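PDB 4HWV: pectate lyase/Amb allergen from Acidovorax citrulli, which probably cleaves pectate, a plant cell-wall polysaccharide, as a calcium-binding lyase of polysaccharide lyase family 1. Local coordinates for residues D278-T284 and H300-I306. Numbering follows the deposited sequence. Where two conformers were deposited one is given.
With CA (calcium ion), chain C.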
ATOM      1  N   ASP A 278       9.798   8.208   9.102  1.00  4.50           N
ATOM      2  CA  ASP A 278      10.512   9.423   9.447  1.00  4.74           C
ATOM      3  C   ASP A 278      10.664  10.197   8.137  1.00  4.26           C
ATOM      4  O   ASP A 278       9.657  10.577   7.541  1.00  4.96           O
ATOM      5  CB  ASP A 278      11.846   9.159  10.167  1.00  7.15           C
ATOM      6  CG  ASP A 278      12.365  10.401  10.873  1.00 10.20           C
ATOM      7  OD1 ASP A 278      11.534  11.153  11.414  1.00 12.24           O
ATOM      8  OD2 ASP A 278      13.592  10.620  10.890  1.00 13.36           O
ATOM      9  N   GLY A 279      11.880  10.426   7.665  1.00  4.65           N
ATOM     10  CA  GLY A 279      12.045  11.178   6.430  1.00  4.15           C
ATOM     11  C   GLY A 279      12.074  10.322   5.179  1.00  4.24           C
ATOM     12  O   GLY A 279      12.221   9.088   5.236  1.00  4.79           O
ATOM     13  N   LEU A 280      11.971  10.977   4.028  1.00  4.04           N
ATOM     14  CA  LEU A 280      12.380  10.307   2.779  1.00  4.26           C
ATOM     15  C   LEU A 280      13.903  10.404   2.634  1.00  4.51           C
ATOM     16  O   LEU A 280      14.595   9.387   2.659  1.00  4.74           O
ATOM     17  CB  LEU A 280      11.673  10.916   1.559  1.00  4.63           C
ATOM     18  CG  LEU A 280      10.150  10.705   1.536  1.00  4.56           C
ATOM     19  CD1 LEU A 280       9.504  11.430   0.361  1.00  5.41           C
ATOM     20  CD2 LEU A 280       9.785   9.214   1.525  1.00  5.40           C
ATOM     21  N   VAL A 281      14.406  11.629   2.505  1.00  3.83           N
ATOM     22  CA  VAL A 281      15.844  11.892   2.496  1.00  4.01           C
ATOM     23  C   VAL A 281      16.094  13.069   3.429  1.00  3.94           C
ATOM     24  O   VAL A 281      15.625  14.178   3.172  1.00  5.22           O
ATOM     25  CB  VAL A 281      16.406  12.216   1.091  1.00  4.21           C
ATOM     26  CG1 VAL A 281      17.924  12.389   1.190  1.00  4.56           C
ATOM     27  CG2 VAL A 281      16.038  11.123   0.081  1.00  4.83           C
ATOM     28  N   ASP A 282      16.820  12.813   4.517  1.00  4.66           N
ATOM     29  CA  ASP A 282      17.169  13.859   5.475  1.00  4.75           C
ATOM     30  C   ASP A 282      18.651  14.155   5.342  1.00  5.10           C
ATOM     31  O   ASP A 282      19.463  13.231   5.226  1.00  7.64           O
ATOM     32  CB  ASP A 282      16.851  13.434   6.912  1.00  5.56           C
ATOM     33  CG  ASP A 282      15.363  13.441   7.220  1.00  6.08           C
ATOM     34  OD1 ASP A 282      14.542  13.940   6.416  1.00  5.88           O
ATOM     35  OD2 ASP A 282      15.011  12.928   8.306  1.00  7.97           O
ATOM     36  N   VAL A 283      19.002  15.432   5.371  1.00  3.89           N
ATOM     37  CA  VAL A 283      20.399  15.864   5.276  1.00  3.84           C
ATOM     38  C   VAL A 283      20.668  16.679   6.521  1.00  3.99           C
ATOM     39  O   VAL A 283      20.059  17.727   6.720  1.00  5.12           O
ATOM     40  CB  VAL A 283      20.659  16.720   4.004  1.00  4.29           C
ATOM     41  CG1 VAL A 283      22.134  17.065   3.896  1.00  5.30           C
ATOM     42  CG2 VAL A 283      20.156  15.999   2.750  1.00  5.24           C
ATOM     43  N   THR A 284      21.547  16.181   7.380  1.00  4.78           N
ATOM     44  CA  THR A 284      21.776  16.806   8.686  1.00  4.86           C
ATOM     45  C   THR A 284      23.275  16.817   8.979  1.00  5.00           C
ATOM     46  O   THR A 284      24.067  16.261   8.218  1.00  5.32           O
ATOM     47  CB  THR A 284      21.046  16.033   9.804  1.00  6.53           C
ATOM     48  OG1 THR A 284      21.547  14.693   9.847  1.00  6.75           O
ATOM     49  CG2 THR A 284      19.534  16.014   9.574  1.00  6.87           C
ATOM     50  N   HIS A 300       3.895  10.434   1.532  1.00  3.85           N
ATOM     51  CA  HIS A 300       4.721  10.460   2.722  1.00  3.56           C
ATOM     52  C   HIS A 300       4.440  11.753   3.465  1.00  4.47           C
ATOM     53  O   HIS A 300       4.036  12.756   2.845  1.00  4.63           O
ATOM     54  CB  HIS A 300       6.195  10.375   2.312  1.00  3.82           C
ATOM     55  CG  HIS A 300       7.143  10.388   3.462  1.00  3.45           C
ATOM     56  ND1 HIS A 300       7.547   9.233   4.105  1.00  3.82           N
ATOM     57  CD2 HIS A 300       7.781  11.413   4.073  1.00  3.71           C
ATOM     58  CE1 HIS A 300       8.380   9.553   5.078  1.00  4.35           C
ATOM     59  NE2 HIS A 300       8.549  10.865   5.072  1.00  3.81           N
ATOM     60  N   ASP A 301       4.640  11.742   4.785  1.00  4.68           N
ATOM     61  CA  ASP A 301       4.355  12.912   5.602  1.00  5.10           C
ATOM     62  C   ASP A 301       5.528  13.914   5.579  1.00  4.43           C
ATOM     63  O   ASP A 301       5.482  14.916   4.841  1.00  5.07           O
ATOM     64  CB  ASP A 301       3.983  12.470   7.030  1.00  5.97           C
ATOM     65  CG  ASP A 301       3.512  13.603   7.887  1.00  7.17           C
ATOM     66  OD1 ASP A 301       3.728  14.780   7.539  1.00  6.60           O
ATOM     67  OD2 ASP A 301       2.911  13.309   8.940  1.00  9.58           O
ATOM     68  N   LYS A 302       6.578  13.647   6.360  1.00  4.71           N
ATOM     69  CA  LYS A 302       7.673  14.601   6.546  1.00  5.08           C
ATOM     70  C   LYS A 302       8.807  14.269   5.587  1.00  4.24           C
ATOM     71  O   LYS A 302       9.625  13.382   5.850  1.00  5.08           O
ATOM     72  CB  LYS A 302       8.155  14.559   7.992  1.00  7.09           C
ATOM     73  CG  LYS A 302       7.037  14.931   8.954  1.00  9.92           C
ATOM     74  CD  LYS A 302       7.394  14.692  10.405  1.00 12.70           C
ATOM     75  CE  LYS A 302       6.193  14.951  11.307  1.00 15.12           C
ATOM     76  NZ  LYS A 302       6.458  14.629  12.742  1.00 17.84           N
ATOM     77  N   ALA A 303       8.872  14.981   4.465  1.00  4.46           N
ATOM     78  CA  ALA A 303       9.725  14.526   3.362  1.00  4.63           C
ATOM     79  C   ALA A 303      11.241  14.736   3.549  1.00  4.14           C
ATOM     80  O   ALA A 303      12.015  13.768   3.483  1.00  4.01           O
ATOM     81  CB  ALA A 303       9.258  15.161   2.075  1.00  5.34           C
ATOM     82  N   PHE A 304      11.659  15.991   3.727  1.00  3.59           N
ATOM     83  CA  PHE A 304      13.084  16.336   3.730  1.00  3.93           C
ATOM     84  C   PHE A 304      13.422  17.263   4.890  1.00  3.72           C
ATOM     85  O   PHE A 304      13.062  18.444   4.873  1.00  5.08           O
ATOM     86  CB  PHE A 304      13.488  17.026   2.417  1.00  4.70           C
ATOM     87  CG  PHE A 304      12.966  16.340   1.202  1.00  4.67           C
ATOM     88  CD1 PHE A 304      13.483  15.119   0.817  1.00  6.03           C
ATOM     89  CD2 PHE A 304      11.961  16.916   0.436  1.00  4.94           C
ATOM     90  CE1 PHE A 304      12.990  14.454  -0.311  1.00  5.98           C
ATOM     91  CE2 PHE A 304      11.460  16.274  -0.679  1.00  5.94           C
ATOM     92  CZ  PHE A 304      11.978  15.041  -1.061  1.00  6.40           C
ATOM     93  N   LEU A 305      14.111  16.727   5.889  1.00  3.85           N
ATOM     94  CA  LEU A 305      14.617  17.544   6.978  1.00  4.42           C
ATOM     95  C   LEU A 305      16.046  17.933   6.617  1.00  4.34           C
ATOM     96  O   LEU A 305      16.932  17.068   6.537  1.00  4.94           O
ATOM     97  CB  LEU A 305      14.619  16.739   8.279  1.00  4.97           C
ATOM     98  CG  LEU A 305      15.020  17.520   9.535  1.00  6.44           C
ATOM     99  CD1 LEU A 305      13.925  18.512   9.918  1.00  7.28           C
ATOM    100  CD2 LEU A 305      15.273  16.571  10.685  1.00  7.46           C
ATOM    101  N   ILE A 306      16.265  19.226   6.342  1.00  4.09           N
ATOM    102  CA  ILE A 306      17.603  19.741   6.067  0.50  4.23           C
ATOM    103  C   ILE A 306      18.029  20.511   7.321  1.00  4.68           C
ATOM    104  O   ILE A 306      17.553  21.623   7.553  1.00  5.15           O
ATOM    105  CB  ILE A 306      17.637  20.669   4.816  0.50  4.40           C
ATOM    106  CG1 ILE A 306      16.949  20.013   3.600  0.50  4.88           C
ATOM    107  CG2 ILE A 306      19.078  21.048   4.495  0.50  4.63           C
ATOM    108  CD1 ILE A 306      17.545  18.664   3.208  0.50  4.33           C
TER
HETATM  109 CA    CA C 601      15.546  11.156   9.553  0.80 11.70          CA
HETATM  110  O   HOH W   1       6.917  11.073   7.841  1.00  6.69           O
HETATM  111  O   HOH W   2      11.924  14.585   7.145  1.00  6.92           O
HETATM  112  O   HOH W   3      15.828  12.608  11.759  1.00 42.90           O
HETATM  113  O   HOH W   4      17.960  12.203  10.061  1.00 24.34           O
HETATM  114  O   HOH W   5      16.468   9.267  11.162  1.00 17.81           O
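The right-handed parallel beta-helix of the pectate lyases stacks one coil of chain on the next, and residues 278-284 and 300-306 illustrate how two neighbouring coils fit together where a metal must also be held. Both run the same way, with 281-283 following strand 229-234 in a parallel sheet. Residues 300-306 turn a corner at Asp301, just after His300, where the chain passes from one face of the helix to the next.

Towards the interior, the apolar side chains stack between coils. Leu280 is the main bump: its CD2 lies over the face of the His300 ring, 3.6 Å from the centroid in a CH-pi contact, while its CD1 rests 4.1 Å from CB of Ala303, so that the two methyls of Leu280 fill a corner bounded by the imidazole, whose ND1 is held by Asp246, and the small Ala303 side chain. The Phe304 ring continues the stack, CD1 lying 4.1 Å from CB of Val281, and it meets Phe297 edge-to-face. Further along, CD1 of Ile306 fits against CB of Val283 at 3.8 Å.

The backbones join irregularly. Leu280 N donates to Ala303 O at 2.8 Å, and Val283 N to Leu305 O at 2.9 Å; between them an aspartate side chain substitutes for a main-chain acceptor. On the outward side, Asp278, Asp282 and Asp227 bind the calcium. Glycine suits position 279, where a CB would clash with Asp282. That carboxylate is shared: OD2 binds calcium at 2.2 Å, while OD1 of Asp282 accepts a hydrogen bond from Leu305 N, 2.9 Å away.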